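Local coordinates for protein isocitrate dehydrogenase [NAD] subunit 1, mitochondrial (Saccharomyces cerevisiae, PDB 3BLX) that takes part, as one of two kinds of subunit in an allosteric octamer, in the NAD-dependent oxidative decarboxylation of isocitrate to 2-oxoglutarate in the citric acid cycle, at residues K74-T88 and D265-L278. Residues are numbered along the deposited sequence; the frame is centred on the assembly and turned at random.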
ATOM      1  N   LYS E  74      14.994  13.657  -7.000  1.00 20.24           N
ATOM      2  CA  LYS E  74      13.731  14.032  -7.665  1.00 18.25           C
ATOM      3  C   LYS E  74      13.864  14.894  -8.915  1.00 16.54           C
ATOM      4  O   LYS E  74      12.947  14.961  -9.705  1.00 24.07           O
ATOM      5  CB  LYS E  74      12.745  14.716  -6.692  1.00 23.96           C
ATOM      6  CG  LYS E  74      12.585  14.039  -5.334  1.00 19.25           C
ATOM      7  CD  LYS E  74      12.132  12.629  -5.473  1.00 25.51           C
ATOM      8  CE  LYS E  74      11.556  12.104  -4.177  1.00 26.72           C
ATOM      9  NZ  LYS E  74      12.597  12.099  -3.112  1.00 45.38           N
ATOM     10  N   ILE E  75      14.982  15.585  -9.065  1.00 20.64           N
ATOM     11  CA  ILE E  75      15.218  16.479 -10.192  1.00 22.70           C
ATOM     12  C   ILE E  75      16.508  16.092 -10.906  1.00 23.33           C
ATOM     13  O   ILE E  75      17.523  15.776 -10.276  1.00 24.62           O
ATOM     14  CB  ILE E  75      15.314  17.946  -9.721  1.00 20.18           C
ATOM     15  CG1 ILE E  75      14.045  18.310  -8.983  1.00 38.19           C
ATOM     16  CG2 ILE E  75      15.388  18.869 -10.909  1.00 21.56           C
ATOM     17  CD1 ILE E  75      12.787  18.168  -9.858  1.00 29.54           C
ATOM     18  N   GLY E  76      16.486  16.135 -12.227  1.00 17.58           N
ATOM     19  CA  GLY E  76      17.673  15.765 -12.982  1.00 18.43           C
ATOM     20  C   GLY E  76      17.924  16.575 -14.232  1.00 18.51           C
ATOM     21  O   GLY E  76      17.007  17.112 -14.843  1.00 18.14           O
ATOM     22  N   LEU E  77      19.193  16.664 -14.607  1.00 22.42           N
ATOM     23  CA  LEU E  77      19.591  17.310 -15.851  1.00 21.55           C
ATOM     24  C   LEU E  77      20.344  16.254 -16.625  1.00 19.25           C
ATOM     25  O   LEU E  77      21.279  15.644 -16.119  1.00 21.59           O
ATOM     26  CB  LEU E  77      20.490  18.527 -15.594  1.00 22.58           C
ATOM     27  CG  LEU E  77      20.335  19.734 -16.526  1.00 30.81           C
ATOM     28  CD1 LEU E  77      21.662  20.369 -16.784  1.00 25.62           C
ATOM     29  CD2 LEU E  77      19.760  19.341 -17.823  1.00 31.02           C
ATOM     30  N   LYS E  78      19.932  16.045 -17.855  1.00 16.74           N
ATOM     31  CA  LYS E  78      20.427  14.933 -18.617  1.00 25.02           C
ATOM     32  C   LYS E  78      20.938  15.384 -19.984  1.00 27.60           C
ATOM     33  O   LYS E  78      20.264  16.127 -20.676  1.00 29.85           O
ATOM     34  CB  LYS E  78      19.313  13.891 -18.731  1.00 23.81           C
ATOM     35  CG  LYS E  78      19.445  12.897 -19.838  1.00 25.38           C
ATOM     36  CD  LYS E  78      18.545  11.714 -19.568  1.00 39.46           C
ATOM     37  CE  LYS E  78      17.957  11.122 -20.867  1.00 61.48           C
ATOM     38  NZ  LYS E  78      18.961  10.996 -21.968  1.00 50.76           N
ATOM     39  N   GLY E  79      22.139  14.931 -20.354  1.00 26.79           N
ATOM     40  CA  GLY E  79      22.702  15.182 -21.677  1.00 40.23           C
ATOM     41  C   GLY E  79      22.261  14.172 -22.732  1.00 45.75           C
ATOM     42  O   GLY E  79      21.188  13.573 -22.626  1.00 65.41           O
ATOM     43  N   LEU E  80      23.076  13.967 -23.758  1.00 52.39           N
ATOM     44  CA  LEU E  80      22.685  13.062 -24.832  1.00 56.57           C
ATOM     45  C   LEU E  80      23.646  11.908 -25.020  1.00 52.43           C
ATOM     46  O   LEU E  80      24.827  12.041 -24.744  1.00 48.03           O
ATOM     47  CB  LEU E  80      22.617  13.797 -26.165  1.00 64.47           C
ATOM     48  CG  LEU E  80      21.537  14.834 -26.388  1.00 77.35           C
ATOM     49  CD1 LEU E  80      20.310  14.478 -25.550  1.00 64.11           C
ATOM     50  CD2 LEU E  80      22.096  16.207 -26.054  1.00 74.37           C
ATOM     51  N   TRP E  81      23.112  10.783 -25.481  1.00 55.43           N
ATOM     52  CA  TRP E  81      23.874   9.817 -26.264  1.00 44.98           C
ATOM     53  C   TRP E  81      23.396   9.903 -27.699  1.00 70.78           C
ATOM     54  O   TRP E  81      22.188   9.913 -27.970  1.00 74.39           O
ATOM     55  CB  TRP E  81      23.667   8.406 -25.770  1.00 60.21           C
ATOM     56  CG  TRP E  81      24.421   8.140 -24.561  1.00 59.46           C
ATOM     57  CD1 TRP E  81      25.660   7.582 -24.470  1.00 50.09           C
ATOM     58  CD2 TRP E  81      24.008   8.441 -23.235  1.00 66.49           C
ATOM     59  NE1 TRP E  81      26.047   7.510 -23.158  1.00 50.17           N
ATOM     60  CE2 TRP E  81      25.050   8.034 -22.378  1.00 66.26           C
ATOM     61  CE3 TRP E  81      22.854   9.015 -22.686  1.00 58.01           C
ATOM     62  CZ2 TRP E  81      24.973   8.174 -21.001  1.00 66.54           C
ATOM     63  CZ3 TRP E  81      22.775   9.155 -21.324  1.00 68.34           C
ATOM     64  CH2 TRP E  81      23.832   8.738 -20.489  1.00 71.77           C
ATOM     65  N   HIS E  82      24.337   9.972 -28.629  1.00 64.99           N
ATOM     66  CA  HIS E  82      23.958  10.051 -30.025  1.00 78.29           C
ATOM     67  C   HIS E  82      23.960   8.679 -30.710  1.00 87.66           C
ATOM     68  O   HIS E  82      24.246   8.561 -31.901  1.00 95.32           O
ATOM     69  CB  HIS E  82      24.790  11.104 -30.743  1.00 64.93           C
ATOM     70  CG  HIS E  82      24.653  12.468 -30.142  1.00 61.28           C
ATOM     71  ND1 HIS E  82      25.201  12.797 -28.923  1.00 66.61           N
ATOM     72  CD2 HIS E  82      24.016  13.582 -30.582  1.00 76.92           C
ATOM     73  CE1 HIS E  82      24.923  14.058 -28.638  1.00 66.11           C
ATOM     74  NE2 HIS E  82      24.204  14.558 -29.627  1.00 80.50           N
ATOM     75  N   THR E  83      23.631   7.652 -29.924  1.00 81.92           N
ATOM     76  CA  THR E  83      23.196   6.360 -30.446  1.00 87.63           C
ATOM     77  C   THR E  83      21.744   6.512 -30.909  1.00 79.09           C
ATOM     78  O   THR E  83      21.038   7.398 -30.447  1.00 77.66           O
ATOM     79  CB  THR E  83      23.310   5.224 -29.372  1.00 99.07           C
ATOM     80  OG1 THR E  83      22.356   5.427 -28.313  1.00 92.78           O
ATOM     81  CG2 THR E  83      24.721   5.173 -28.781  1.00 76.72           C
ATOM     82  N   PRO E  84      21.294   5.661 -31.838  1.00 87.36           N
ATOM     83  CA  PRO E  84      19.911   5.791 -32.317  1.00 82.04           C
ATOM     84  C   PRO E  84      18.882   5.535 -31.208  1.00 85.15           C
ATOM     85  O   PRO E  84      17.782   6.098 -31.256  1.00 76.20           O
ATOM     86  CB  PRO E  84      19.813   4.718 -33.409  1.00 71.35           C
ATOM     87  CG  PRO E  84      21.231   4.400 -33.781  1.00 81.56           C
ATOM     88  CD  PRO E  84      22.033   4.597 -32.536  1.00 93.11           C
ATOM     89  N   ALA E  85      19.239   4.710 -30.225  1.00 83.45           N
ATOM     90  CA  ALA E  85      18.352   4.402 -29.100  1.00 73.80           C
ATOM     91  C   ALA E  85      17.956   5.644 -28.276  1.00 79.94           C
ATOM     92  O   ALA E  85      16.767   5.922 -28.113  1.00 71.42           O
ATOM     93  CB  ALA E  85      18.964   3.312 -28.201  1.00 62.14           C
ATOM     94  N   ASP E  86      18.938   6.394 -27.769  1.00 69.31           N
ATOM     95  CA  ASP E  86      18.654   7.583 -26.957  1.00 73.16           C
ATOM     96  C   ASP E  86      17.795   8.621 -27.693  1.00 75.85           C
ATOM     97  O   ASP E  86      16.926   9.247 -27.087  1.00 84.11           O
ATOM     98  CB  ASP E  86      19.952   8.227 -26.430  1.00 81.63           C
ATOM     99  CG  ASP E  86      19.708   9.237 -25.290  1.00 80.71           C
ATOM    100  OD1 ASP E  86      19.323   8.811 -24.174  1.00 66.88           O
ATOM    101  OD2 ASP E  86      19.924  10.454 -25.508  1.00 73.60           O
ATOM    102  N   GLN E  87      18.035   8.793 -28.992  1.00 71.42           N
ATOM    103  CA  GLN E  87      17.331   9.798 -29.791  1.00 71.54           C
ATOM    104  C   GLN E  87      15.849   9.470 -30.046  1.00 72.01           C
ATOM    105  O   GLN E  87      15.046  10.358 -30.340  1.00 78.08           O
ATOM    106  CB  GLN E  87      18.067  10.030 -31.117  1.00 78.59           C
ATOM    107  CG  GLN E  87      19.510  10.517 -30.949  1.00 93.57           C
ATOM    108  CD  GLN E  87      20.277  10.595 -32.265  1.00104.43           C
ATOM    109  OE1 GLN E  87      19.793  10.149 -33.313  1.00 96.60           O
ATOM    110  NE2 GLN E  87      21.481  11.164 -32.212  1.00 73.31           N
ATOM    111  N   THR E  88      15.484   8.197 -29.930  1.00 71.17           N
ATOM    112  CA  THR E  88      14.108   7.782 -30.198  1.00 75.12           C
ATOM    113  C   THR E  88      13.272   7.558 -28.925  1.00 71.43           C
ATOM    114  O   THR E  88      12.042   7.456 -28.991  1.00 75.16           O
ATOM    115  CB  THR E  88      14.057   6.527 -31.111  1.00 76.38           C
ATOM    116  OG1 THR E  88      14.863   5.487 -30.549  1.00 77.35           O
ATOM    117  CG2 THR E  88      14.588   6.852 -32.495  1.00 68.42           C
ATOM    118  N   ASP E 265       6.226  12.593  -9.373  1.00 26.59           N
ATOM    119  CA  ASP E 265       7.219  12.884  -8.348  1.00 27.28           C
ATOM    120  C   ASP E 265       8.591  13.296  -8.873  1.00 26.62           C
ATOM    121  O   ASP E 265       9.442  13.711  -8.103  1.00 20.58           O
ATOM    122  CB  ASP E 265       7.408  11.655  -7.447  1.00 36.48           C
ATOM    123  CG  ASP E 265       6.115  11.250  -6.723  1.00 60.99           C
ATOM    124  OD1 ASP E 265       5.407  12.158  -6.222  1.00 58.02           O
ATOM    125  OD2 ASP E 265       5.820  10.023  -6.643  1.00 37.41           O
ATOM    126  N   TYR E 266       8.808  13.150 -10.173  1.00 25.50           N
ATOM    127  CA  TYR E 266      10.133  13.350 -10.745  1.00 23.63           C
ATOM    128  C   TYR E 266      10.114  14.279 -11.949  1.00 22.73           C
ATOM    129  O   TYR E 266       9.098  14.402 -12.639  1.00 27.80           O
ATOM    130  CB  TYR E 266      10.749  12.008 -11.137  1.00 17.68           C
ATOM    131  CG  TYR E 266      10.731  10.991 -10.032  1.00 15.16           C
ATOM    132  CD1 TYR E 266       9.799   9.976 -10.027  1.00 19.72           C
ATOM    133  CD2 TYR E 266      11.611  11.072  -8.972  1.00 23.94           C
ATOM    134  CE1 TYR E 266       9.743   9.055  -9.019  1.00 17.22           C
ATOM    135  CE2 TYR E 266      11.572  10.155  -7.941  1.00 24.68           C
ATOM    136  CZ  TYR E 266      10.628   9.145  -7.970  1.00 33.22           C
ATOM    137  OH  TYR E 266      10.574   8.214  -6.944  1.00 36.49           O
ATOM    138  N   ALA E 267      11.222  14.961 -12.187  1.00 18.35           N
ATOM    139  CA  ALA E 267      11.342  15.775 -13.383  1.00 16.30           C
ATOM    140  C   ALA E 267      12.764  15.627 -13.883  1.00 21.05           C
ATOM    141  O   ALA E 267      13.717  15.610 -13.106  1.00 22.64           O
ATOM    142  CB  ALA E 267      11.015  17.209 -13.089  1.00 14.96           C
ATOM    143  N   VAL E 268      12.911  15.506 -15.186  1.00 18.28           N
ATOM    144  CA  VAL E 268      14.233  15.374 -15.769  1.00 23.59           C
ATOM    145  C   VAL E 268      14.310  16.305 -16.967  1.00 22.65           C
ATOM    146  O   VAL E 268      13.487  16.223 -17.878  1.00 19.77           O
ATOM    147  CB  VAL E 268      14.485  13.925 -16.240  1.00 27.26           C
ATOM    148  CG1 VAL E 268      15.721  13.860 -17.118  1.00 23.50           C
ATOM    149  CG2 VAL E 268      14.597  12.970 -15.061  1.00 17.01           C
ATOM    150  N   PHE E 269      15.293  17.195 -16.961  1.00 18.47           N
ATOM    151  CA  PHE E 269      15.407  18.205 -18.012  1.00 17.97           C
ATOM    152  C   PHE E 269      16.479  17.846 -19.015  1.00 21.53           C
ATOM    153  O   PHE E 269      17.517  17.319 -18.640  1.00 18.76           O
ATOM    154  CB  PHE E 269      15.639  19.584 -17.395  1.00 18.92           C
ATOM    155  CG  PHE E 269      14.497  20.030 -16.539  1.00 18.16           C
ATOM    156  CD1 PHE E 269      13.490  20.821 -17.060  1.00 20.84           C
ATOM    157  CD2 PHE E 269      14.377  19.567 -15.247  1.00 20.76           C
ATOM    158  CE1 PHE E 269      12.425  21.194 -16.284  1.00 19.49           C
ATOM    159  CE2 PHE E 269      13.313  19.933 -14.457  1.00 22.05           C
ATOM    160  CZ  PHE E 269      12.331  20.761 -14.983  1.00 23.82           C
ATOM    161  N   GLU E 270      16.202  18.104 -20.294  1.00 24.19           N
ATOM    162  CA  GLU E 270      17.034  17.592 -21.386  1.00 30.56           C
ATOM    163  C   GLU E 270      16.546  18.154 -22.691  1.00 31.11           C
ATOM    164  O   GLU E 270      15.359  18.400 -22.848  1.00 25.48           O
ATOM    165  CB  GLU E 270      16.969  16.064 -21.460  1.00 25.19           C
ATOM    166  CG  GLU E 270      15.796  15.536 -22.273  1.00 45.81           C
ATOM    167  CD  GLU E 270      15.948  14.065 -22.709  1.00 79.98           C
ATOM    168  OE1 GLU E 270      17.094  13.563 -22.776  1.00 71.05           O
ATOM    169  OE2 GLU E 270      14.917  13.408 -22.994  1.00 88.50           O
ATOM    170  N   PRO E 271      17.459  18.355 -23.639  1.00 30.65           N
ATOM    171  CA  PRO E 271      17.122  18.900 -24.960  1.00 27.38           C
ATOM    172  C   PRO E 271      15.964  18.140 -25.635  1.00 32.19           C
ATOM    173  O   PRO E 271      15.952  16.902 -25.705  1.00 29.77           O
ATOM    174  CB  PRO E 271      18.415  18.719 -25.749  1.00 30.40           C
ATOM    175  CG  PRO E 271      19.488  18.693 -24.730  1.00 30.74           C
ATOM    176  CD  PRO E 271      18.885  18.010 -23.527  1.00 33.93           C
ATOM    177  N   GLY E 272      15.006  18.905 -26.144  1.00 20.83           N
ATOM    178  CA  GLY E 272      13.750  18.368 -26.572  1.00 25.98           C
ATOM    179  C   GLY E 272      13.766  17.545 -27.844  1.00 44.11           C
ATOM    180  O   GLY E 272      12.765  16.889 -28.163  1.00 53.92           O
ATOM    181  N   SER E 273      14.872  17.579 -28.582  1.00 41.27           N
ATOM    182  CA  SER E 273      14.941  16.861 -29.845  1.00 40.48           C
ATOM    183  C   SER E 273      15.938  15.728 -29.814  1.00 58.04           C
ATOM    184  O   SER E 273      16.089  15.004 -30.793  1.00 77.85           O
ATOM    185  CB  SER E 273      15.259  17.809 -31.000  1.00 51.49           C
ATOM    186  OG  SER E 273      14.064  18.203 -31.640  1.00 48.05           O
ATOM    187  N   ARG E 274      16.620  15.570 -28.688  1.00 66.95           N
ATOM    188  CA  ARG E 274      17.644  14.545 -28.559  1.00 81.54           C
ATOM    189  C   ARG E 274      18.800  14.756 -29.544  1.00 85.14           C
ATOM    190  O   ARG E 274      19.507  13.813 -29.884  1.00 79.93           O
ATOM    191  CB  ARG E 274      17.021  13.156 -28.718  1.00 62.77           C
ATOM    192  CG  ARG E 274      16.506  12.555 -27.417  1.00 87.97           C
ATOM    193  CD  ARG E 274      15.195  13.160 -26.936  1.00 81.97           C
ATOM    194  NE  ARG E 274      14.782  12.593 -25.646  1.00113.41           N
ATOM    195  CZ  ARG E 274      14.052  11.486 -25.504  1.00113.51           C
ATOM    196  NH1 ARG E 274      13.644  10.821 -26.582  1.00 88.99           N
ATOM    197  NH2 ARG E 274      13.727  11.042 -24.286  1.00 89.43           N
ATOM    198  N   HIS E 275      18.983  16.005 -29.984  1.00 85.21           N
ATOM    199  CA  HIS E 275      20.049  16.394 -30.919  1.00 85.83           C
ATOM    200  C   HIS E 275      20.108  15.476 -32.134  1.00 81.71           C
ATOM    201  O   HIS E 275      21.180  15.151 -32.654  1.00 87.59           O
ATOM    202  CB  HIS E 275      21.406  16.438 -30.214  1.00100.13           C
ATOM    203  CG  HIS E 275      21.672  17.718 -29.478  1.00112.60           C
ATOM    204  ND1 HIS E 275      22.808  18.476 -29.685  1.00108.71           N
ATOM    205  CD2 HIS E 275      20.954  18.370 -28.530  1.00 91.62           C
ATOM    206  CE1 HIS E 275      22.777  19.540 -28.897  1.00 98.59           C
ATOM    207  NE2 HIS E 275      21.666  19.497 -28.183  1.00 83.28           N
ATOM    208  N   VAL E 276      18.924  15.052 -32.542  1.00 74.03           N
ATOM    209  CA  VAL E 276      18.727  14.216 -33.709  1.00 95.66           C
ATOM    210  C   VAL E 276      19.740  14.547 -34.817  1.00104.55           C
ATOM    211  O   VAL E 276      20.752  13.846 -34.979  1.00107.03           O
ATOM    212  CB  VAL E 276      17.255  14.340 -34.217  1.00102.15           C
ATOM    213  CG1 VAL E 276      16.343  13.244 -33.589  1.00 70.42           C
ATOM    214  CG2 VAL E 276      16.710  15.754 -33.938  1.00 76.21           C
ATOM    215  N   GLY E 277      19.477  15.623 -35.559  1.00 89.74           N
ATOM    216  CA  GLY E 277      20.339  16.016 -36.662  1.00 97.10           C
ATOM    217  C   GLY E 277      21.501  16.899 -36.236  1.00114.19           C
ATOM    218  O   GLY E 277      22.084  17.618 -37.067  1.00103.58           O
ATOM    219  N   LEU E 278      21.819  16.861 -34.937  1.00112.19           N
ATOM    220  CA  LEU E 278      23.032  17.489 -34.416  1.00 91.90           C
ATOM    221  C   LEU E 278      24.214  16.558 -34.614  1.00105.11           C
ATOM    222  O   LEU E 278      24.747  15.982 -33.655  1.00 94.85           O
ATOM    223  CB  LEU E 278      22.890  17.912 -32.951  1.00 66.36           C
ATOM    224  CG  LEU E 278      22.802  19.431 -32.751  1.00 87.84           C
ATOM    225  CD1 LEU E 278      24.155  20.018 -32.338  1.00 90.60           C
ATOM    226  CD2 LEU E 278      22.236  20.164 -33.997  1.00 63.42           C
TER
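Lys78, on strand 75-80, meets Glu270, just after strand 267-269, the two strands being parallel neighbours in the large mixed sheet of the isocitrate/isopropylmalate dehydrogenase fold. Their side chains run side by side in the same direction, and Lys78 NZ forms a salt bridge with Glu270 OE1 at 3.3 Å. Alternating backbone bonds establish the parallel pairing: Ala267 N to Lys74 O, Gly76 N to Ala267 O, Phe269 N to Gly76 O and Lys78 N to Phe269 O. On one face of these strands Ile75 CD1 meets Ala267 CB, and helix 289-302 packs against Ile75 and Phe269.

Lys78, Glu270, Asp86 and Arg274 form one salt-bridge network. Lys78, its chain bent about CG-CD (chi3 145°) and CD-CE (chi4 44°), also brings NZ to Asp86 OD1 (3.1 Å), on that oxygen's syn side. Glu270 OE2 is gripped side-on by Arg274: NE, at 2.8 Å, comes from above the carboxylate plane, whereas NH2 uses the syn lone pair, and OE2 lies almost in the guanidinium plane. Asp86 O sits over one guanidinium face, and Arg274 CG rests 3.4 Å from that same oxygen. With an alanine here in place of the arginine, Glu270 OE2 would probably lose both of its guanidinium donors and a gap would open beside Asp86 and Gln87. Because the Arg274 side chain lies about 4 Å from that of Arg129, a substrate-binding residue by similarity, the network probably borders the isocitrate pocket.

Farther along, Leu80 crosses His275 at about a right angle, with CD2 3.8 Å from the imidazole centroid and 27° off its normal, a CH-pi contact, although His275 is poorly ordered and its ring placement less certain. His82, whose ND1 bonds to Asp26, turns its other nitrogen toward this residue: His82 NE2 lies 3.4 Å from His275 CB.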